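Local atomic coordinates of PKS (Streptomyces sp. CNQ431, PDB entry 5YDA), a protein that probably loads acyl building blocks with broad selectivity during splenocin assembly, being the acyltransferase domain of a polyketide synthase. Residues P35-T40 and P75-R80. Numbering follows the deposited sequence.
Sequences PVSART and PALRHR
Ala38 and His79 form an antiparallel hydrogen-bonded pair, Ala38 N giving a bond of 2.8 Å to His79 O and His79 N a longer one of 3.3 Å to Ala38 O. Ser37 and Arg80 make the adjoining non-hydrogen-bonded pair, where Arg80 CA approaches Val36 O (3.2 Å) in a CA-H...O contact. Serine suits its place because its side chain is short and polar: with chi1 at 61°, OG sits between backbone N and carbonyl carbon and accepts a nearly straight bond from Leu77 N (3.0 Å), where the loop has not yet joined the second strand. Leu77 then lays CB against Ala38 O, while its CD1 meets the aliphatic CG of Arg39, the two side chains crossing at about a right angle. The flat His79 ring suits the backbone of Thr40, which covers one face with C over the ring centre. On the face shared with Ser37, the long, extended Arg80 reaches several partners at once: NE bonds Leu77 O (3.0 Å) at the guanidinium edge, and NH1 pairs with Asp424. This two-stranded sheet is consistent with the alpha/beta linker between ketosynthase and acyltransferase in such synthases: Val36, Ala38 and His79 pack on Leu44 of helix 43-56, small Ala38 also meeting Gln47, whereas Arg80 makes a cation-pi contact with Trp419 of helix 407-420.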
ATOM      1  N   PRO A  35     -19.506 -14.391   5.188  1.00 36.84           N
ATOM      2  CA  PRO A  35     -20.256 -13.340   4.486  1.00 35.29           C
ATOM      3  C   PRO A  35     -21.718 -13.289   4.898  1.00 40.84           C
ATOM      4  O   PRO A  35     -22.358 -14.311   5.158  1.00 44.08           O
ATOM      5  CB  PRO A  35     -20.138 -13.768   3.019  1.00 40.13           C
ATOM      6  CG  PRO A  35     -20.136 -15.277   3.092  1.00 40.58           C
ATOM      7  CD  PRO A  35     -19.394 -15.624   4.384  1.00 43.30           C
ATOM      8  N   VAL A  36     -22.250 -12.068   4.943  1.00 38.80           N
ATOM      9  CA  VAL A  36     -23.650 -11.804   5.257  1.00 37.47           C
ATOM     10  C   VAL A  36     -24.150 -10.760   4.272  1.00 44.91           C
ATOM     11  O   VAL A  36     -23.518  -9.710   4.107  1.00 45.26           O
ATOM     12  CB  VAL A  36     -23.844 -11.290   6.697  1.00 42.96           C
ATOM     13  CG1 VAL A  36     -25.324 -11.180   7.030  1.00 44.64           C
ATOM     14  CG2 VAL A  36     -23.116 -12.169   7.705  1.00 43.03           C
ATOM     15  N   SER A  37     -25.280 -11.034   3.624  1.00 44.06           N
ATOM     16  CA  SER A  37     -25.870 -10.077   2.701  1.00 48.42           C
ATOM     17  C   SER A  37     -27.381 -10.037   2.864  1.00 53.08           C
ATOM     18  O   SER A  37     -28.029 -11.077   3.002  1.00 52.14           O
ATOM     19  CB  SER A  37     -25.521 -10.406   1.244  1.00 49.38           C
ATOM     20  OG  SER A  37     -26.004 -11.677   0.872  1.00 46.90           O
ATOM     21  N   ALA A  38     -27.934  -8.825   2.844  1.00 55.93           N
ATOM     22  CA  ALA A  38     -29.373  -8.611   2.945  1.00 56.07           C
ATOM     23  C   ALA A  38     -29.813  -7.672   1.830  1.00 60.52           C
ATOM     24  O   ALA A  38     -29.018  -7.340   0.950  1.00 59.86           O
ATOM     25  CB  ALA A  38     -29.746  -8.041   4.318  1.00 55.35           C
ATOM     26  N   ARG A  39     -31.070  -7.239   1.851  1.00 61.66           N
ATOM     27  CA  ARG A  39     -31.572  -6.318   0.842  1.00 58.41           C
ATOM     28  C   ARG A  39     -31.680  -4.889   1.349  1.00 59.05           C
ATOM     29  O   ARG A  39     -31.917  -3.983   0.547  1.00 56.28           O
ATOM     30  CB  ARG A  39     -32.945  -6.774   0.329  1.00 62.95           C
ATOM     31  CG  ARG A  39     -32.910  -7.603  -0.957  1.00 70.49           C
ATOM     32  CD  ARG A  39     -34.311  -7.755  -1.578  1.00 76.88           C
ATOM     33  NE  ARG A  39     -34.822  -6.503  -2.154  1.00 78.97           N
ATOM     34  CZ  ARG A  39     -34.580  -6.079  -3.394  1.00 78.72           C
ATOM     35  NH1 ARG A  39     -33.831  -6.798  -4.225  1.00 74.94           N
ATOM     36  NH2 ARG A  39     -35.095  -4.926  -3.810  1.00 76.10           N
ATOM     37  N   THR A  40     -31.495  -4.662   2.646  1.00 60.50           N
ATOM     38  CA  THR A  40     -31.876  -3.407   3.272  1.00 66.10           C
ATOM     39  C   THR A  40     -30.733  -2.868   4.122  1.00 66.13           C
ATOM     40  O   THR A  40     -29.878  -3.612   4.605  1.00 62.75           O
ATOM     41  CB  THR A  40     -33.148  -3.596   4.116  1.00 65.98           C
ATOM     42  OG1 THR A  40     -34.140  -4.237   3.306  1.00 67.88           O
ATOM     43  CG2 THR A  40     -33.708  -2.259   4.620  1.00 66.65           C
ATOM     44  N   PRO A  75     -27.893 -16.229  -1.570  1.00 65.00           N
ATOM     45  CA  PRO A  75     -27.460 -15.335  -2.648  1.00 63.84           C
ATOM     46  C   PRO A  75     -26.685 -14.142  -2.103  1.00 63.21           C
ATOM     47  O   PRO A  75     -26.839 -13.740  -0.945  1.00 61.19           O
ATOM     48  CB  PRO A  75     -28.783 -14.895  -3.284  1.00 58.07           C
ATOM     49  CG  PRO A  75     -29.759 -14.935  -2.141  1.00 60.99           C
ATOM     50  CD  PRO A  75     -29.316 -16.046  -1.228  1.00 62.18           C
ATOM     51  N   ALA A  76     -25.834 -13.579  -2.961  1.00 59.54           N
ATOM     52  CA  ALA A  76     -25.007 -12.428  -2.593  1.00 54.74           C
ATOM     53  C   ALA A  76     -25.782 -11.150  -2.904  1.00 52.84           C
ATOM     54  O   ALA A  76     -25.710 -10.601  -4.005  1.00 56.02           O
ATOM     55  CB  ALA A  76     -23.672 -12.477  -3.325  1.00 49.90           C
ATOM     56  N   LEU A  77     -26.514 -10.657  -1.910  1.00 50.47           N
ATOM     57  CA  LEU A  77     -27.392  -9.509  -2.086  1.00 50.91           C
ATOM     58  C   LEU A  77     -26.595  -8.201  -1.987  1.00 54.36           C
ATOM     59  O   LEU A  77     -25.367  -8.199  -1.867  1.00 51.88           O
ATOM     60  CB  LEU A  77     -28.532  -9.579  -1.075  1.00 56.75           C
ATOM     61  CG  LEU A  77     -29.307 -10.900  -0.981  1.00 57.55           C
ATOM     62  CD1 LEU A  77     -30.507 -10.744  -0.066  1.00 56.18           C
ATOM     63  CD2 LEU A  77     -29.745 -11.374  -2.349  1.00 56.18           C
ATOM     64  N   ARG A  78     -27.305  -7.064  -2.014  1.00 52.93           N
ATOM     65  CA  ARG A  78     -26.660  -5.777  -2.266  1.00 50.37           C
ATOM     66  C   ARG A  78     -25.941  -5.234  -1.037  1.00 47.13           C
ATOM     67  O   ARG A  78     -24.866  -4.639  -1.163  1.00 48.41           O
ATOM     68  CB  ARG A  78     -27.686  -4.750  -2.773  1.00 49.57           C
ATOM     69  CG  ARG A  78     -28.091  -4.920  -4.254  1.00 47.65           C
ATOM     70  CD  ARG A  78     -28.641  -3.630  -4.930  1.00 50.09           C
ATOM     71  NE  ARG A  78     -29.178  -2.617  -4.012  1.00 52.56           N
ATOM     72  CZ  ARG A  78     -28.703  -1.372  -3.903  1.00 57.58           C
ATOM     73  NH1 ARG A  78     -27.680  -0.980  -4.665  1.00 55.94           N
ATOM     74  NH2 ARG A  78     -29.249  -0.515  -3.035  1.00 55.21           N
ATOM     75  N   HIS A  79     -26.525  -5.398   0.145  1.00 45.90           N
ATOM     76  CA  HIS A  79     -25.956  -4.886   1.385  1.00 45.97           C
ATOM     77  C   HIS A  79     -25.181  -6.006   2.070  1.00 46.97           C
ATOM     78  O   HIS A  79     -25.762  -7.038   2.420  1.00 46.35           O
ATOM     79  CB  HIS A  79     -27.054  -4.347   2.300  1.00 52.31           C
ATOM     80  CG  HIS A  79     -27.696  -3.089   1.803  1.00 52.85           C
ATOM     81  ND1 HIS A  79     -27.492  -1.865   2.402  1.00 58.07           N
ATOM     82  CD2 HIS A  79     -28.542  -2.865   0.772  1.00 55.52           C
ATOM     83  CE1 HIS A  79     -28.179  -0.940   1.758  1.00 51.97           C
ATOM     84  NE2 HIS A  79     -28.826  -1.521   0.764  1.00 58.42           N
ATOM     85  N   ARG A  80     -23.878  -5.802   2.275  1.00 44.80           N
ATOM     86  CA  ARG A  80     -22.989  -6.870   2.708  1.00 40.74           C
ATOM     87  C   ARG A  80     -22.159  -6.454   3.912  1.00 38.04           C
ATOM     88  O   ARG A  80     -21.793  -5.286   4.059  1.00 41.83           O
ATOM     89  CB  ARG A  80     -22.031  -7.286   1.588  1.00 37.42           C
ATOM     90  CG  ARG A  80     -22.700  -7.572   0.280  1.00 38.35           C
ATOM     91  CD  ARG A  80     -21.706  -8.030  -0.780  1.00 37.50           C
ATOM     92  NE  ARG A  80     -22.421  -8.542  -1.947  1.00 42.30           N
ATOM     93  CZ  ARG A  80     -21.853  -8.918  -3.086  1.00 45.71           C
ATOM     94  NH1 ARG A  80     -20.532  -8.848  -3.243  1.00 43.63           N
ATOM     95  NH2 ARG A  80     -22.614  -9.376  -4.076  1.00 46.45           N
TER